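Local structure of macrolide 2'-phosphotransferase MphH (Brachybacterium faecium, 5UXD) at residues P172-R177 / L294-E299. The protein binds the macrolide azithromycin and probably phosphorylates the 2'-hydroxyl of such antibiotics, conferring resistance. Residues are numbered along the deposited sequence; the frame is centred on the assembly and turned at random.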
loop_
_atom_site.group_PDB
_atom_site.type_symbol
_atom_site.label_atom_id
_atom_site.label_comp_id
_atom_site.label_asym_id
_atom_site.label_seq_id
_atom_site.Cartn_x
_atom_site.Cartn_y
_atom_site.Cartn_z
ATOM N N PRO A 172 14.811 -7.147 -24.666
ATOM C CA PRO A 172 16.173 -7.286 -24.126
ATOM C C PRO A 172 16.652 -6.074 -23.344
ATOM O O PRO A 172 17.381 -6.249 -22.362
ATOM C CB PRO A 172 17.015 -7.527 -25.384
ATOM C CG PRO A 172 16.076 -8.250 -26.290
ATOM C CD PRO A 172 14.732 -7.604 -26.069
ATOM N N ALA A 173 16.253 -4.857 -23.725
ATOM C CA ALA A 173 16.683 -3.674 -22.980
ATOM C C ALA A 173 16.188 -3.703 -21.537
ATOM O O ALA A 173 16.904 -3.281 -20.623
ATOM C CB ALA A 173 16.212 -2.405 -23.684
ATOM N N LEU A 174 14.963 -4.194 -21.308
ATOM C CA LEU A 174 14.468 -4.330 -19.937
ATOM C C LEU A 174 15.097 -5.513 -19.219
ATOM O O LEU A 174 15.434 -5.414 -18.034
ATOM C CB LEU A 174 12.953 -4.476 -19.928
ATOM C CG LEU A 174 12.228 -3.211 -20.348
ATOM C CD1 LEU A 174 10.745 -3.494 -20.474
ATOM C CD2 LEU A 174 12.503 -2.085 -19.344
ATOM N N ARG A 175 15.230 -6.652 -19.896
ATOM C CA ARG A 175 15.844 -7.802 -19.244
ATOM C C ARG A 175 17.272 -7.486 -18.810
ATOM O O ARG A 175 17.675 -7.810 -17.685
ATOM C CB ARG A 175 15.817 -9.016 -20.172
ATOM C CG ARG A 175 16.512 -10.225 -19.586
ATOM C CD ARG A 175 16.623 -11.365 -20.593
ATOM N NE ARG A 175 15.335 -12.001 -20.861
ATOM C CZ ARG A 175 14.730 -12.858 -20.038
ATOM N NH1 ARG A 175 15.281 -13.180 -18.874
ATOM N NH2 ARG A 175 13.560 -13.386 -20.378
ATOM N N GLU A 176 18.044 -6.829 -19.673
ATOM C CA GLU A 176 19.435 -6.545 -19.336
ATOM C C GLU A 176 19.536 -5.549 -18.183
ATOM O O GLU A 176 20.363 -5.719 -17.284
ATOM C CB GLU A 176 20.172 -6.051 -20.579
ATOM C CG GLU A 176 20.262 -7.137 -21.636
ATOM C CD GLU A 176 20.686 -6.632 -23.004
ATOM O OE1 GLU A 176 20.739 -7.462 -23.935
ATOM O OE2 GLU A 176 20.976 -5.424 -23.154
ATOM N N ARG A 177 18.701 -4.506 -18.189
ATOM C CA ARG A 177 18.657 -3.599 -17.042
ATOM C C ARG A 177 18.412 -4.360 -15.750
ATOM O O ARG A 177 19.113 -4.163 -14.748
ATOM C CB ARG A 177 17.557 -2.556 -17.220
ATOM C CG ARG A 177 17.690 -1.449 -16.190
ATOM C CD ARG A 177 16.599 -0.408 -16.298
ATOM N NE ARG A 177 16.697 0.549 -15.203
ATOM C CZ ARG A 177 15.981 1.667 -15.114
ATOM N NH1 ARG A 177 15.108 1.966 -16.071
ATOM N NH2 ARG A 177 16.126 2.489 -14.082
ATOM N N LEU A 294 6.053 -5.378 -20.627
ATOM C CA LEU A 294 7.286 -6.157 -20.683
ATOM C C LEU A 294 7.969 -6.099 -22.042
ATOM O O LEU A 294 9.170 -6.370 -22.129
ATOM C CB LEU A 294 6.986 -7.615 -20.311
ATOM C CG LEU A 294 6.604 -7.831 -18.841
ATOM C CD1 LEU A 294 5.777 -9.099 -18.660
ATOM C CD2 LEU A 294 7.856 -7.835 -17.930
ATOM N N ASN A 295 7.244 -5.758 -23.105
ATOM C CA ASN A 295 7.793 -5.738 -24.461
ATOM C C ASN A 295 7.210 -4.558 -25.232
ATOM O O ASN A 295 6.428 -4.729 -26.176
ATOM C CB ASN A 295 7.514 -7.061 -25.172
ATOM C CG ASN A 295 8.138 -7.123 -26.536
ATOM O OD1 ASN A 295 9.237 -6.615 -26.749
ATOM N ND2 ASN A 295 7.429 -7.731 -27.482
ATOM N N PRO A 296 7.585 -3.329 -24.863
ATOM C CA PRO A 296 6.946 -2.162 -25.471
ATOM C C PRO A 296 7.248 -2.084 -26.951
ATOM O O PRO A 296 8.282 -2.591 -27.423
ATOM C CB PRO A 296 7.577 -0.980 -24.706
ATOM C CG PRO A 296 8.169 -1.579 -23.460
ATOM C CD PRO A 296 8.603 -2.954 -23.867
ATOM N N PRO A 297 6.376 -1.456 -27.735
ATOM C CA PRO A 297 6.656 -1.280 -29.161
ATOM C C PRO A 297 7.803 -0.308 -29.392
ATOM O O PRO A 297 8.211 0.463 -28.520
ATOM C CB PRO A 297 5.336 -0.743 -29.716
ATOM C CG PRO A 297 4.671 -0.097 -28.549
ATOM C CD PRO A 297 5.053 -0.926 -27.351
ATOM N N GLU A 298 8.321 -0.363 -30.613
ATOM C CA GLU A 298 9.441 0.454 -31.057
ATOM C C GLU A 298 9.016 1.899 -31.320
ATOM O O GLU A 298 7.842 2.200 -31.561
ATOM C CB GLU A 298 10.044 -0.141 -32.333
ATOM C CG GLU A 298 11.108 0.735 -33.038
ATOM C CD GLU A 298 11.407 0.308 -34.466
ATOM O OE1 GLU A 298 11.110 -0.850 -34.796
ATOM O OE2 GLU A 298 11.978 1.124 -35.245
ATOM N N GLU A 299 9.985 2.810 -31.253
ATOM C CA GLU A 299 9.706 4.224 -31.472
ATOM C C GLU A 299 9.419 4.514 -32.944
ATOM O O GLU A 299 9.966 3.875 -33.846
ATOM C CB GLU A 299 10.882 5.077 -31.005
ATOM C CG GLU A 299 11.089 5.064 -29.509
ATOM C CD GLU A 299 9.938 5.693 -28.760
ATOM O OE1 GLU A 299 8.927 5.006 -28.487
ATOM O OE2 GLU A 299 10.053 6.893 -28.445
#
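L174 reaches out from the first turn of helix 172-183 to meet L294 and P296, where the chain leaves its last helix. The contact lies at the outer margin of the helical C-terminal lobe of the aminoglycoside-phosphotransferase (APH) fold, which is related to that of the protein kinases. It joins the start of one helix to the C-terminal tail, away from the nucleotide and metal sites.

P172 opens the helix, and its carbonyl oxygen O accepts a 2.8 Å hydrogen bond from E176 N. Just before it, A171 makes a backbone hydrogen bond with L294 and lies against the side chains of N295 and P296, so the start of the tail touches both the preceding loop and the helix. One residue on, the next hydrogen bond of the helix, R177 N to A173 O, is longer at 3.3 Å.

L174 supplies the helix's contribution to the contact. With chi1 at -69° and chi2 at 173°, CD1 continues the side chain outward, anti to CA, and is the branch extended toward the tail. Farther along, R177 is directed to helix 259-268, where its NE forms a salt bridge with OE1 of E265.

On the tail side, L294 offers mainly backbone: its side chain is buried against F168, P271 and L272, about 9 Å from bound azithromycin. N295 is the first residue to abandon helical geometry, and P296 to E299 continue in extended, polyproline II-like conformation, leading the tail away. The touch itself is small and made by van der Waals contact alone, with 98 Å² buried over both sides. The CD1 methyl of L174 comes up to the CD corner of the P296 ring at 4.0 Å, while the same methyl flanks the carbonyl of L294 with CD1 3.7 Å from L294 O.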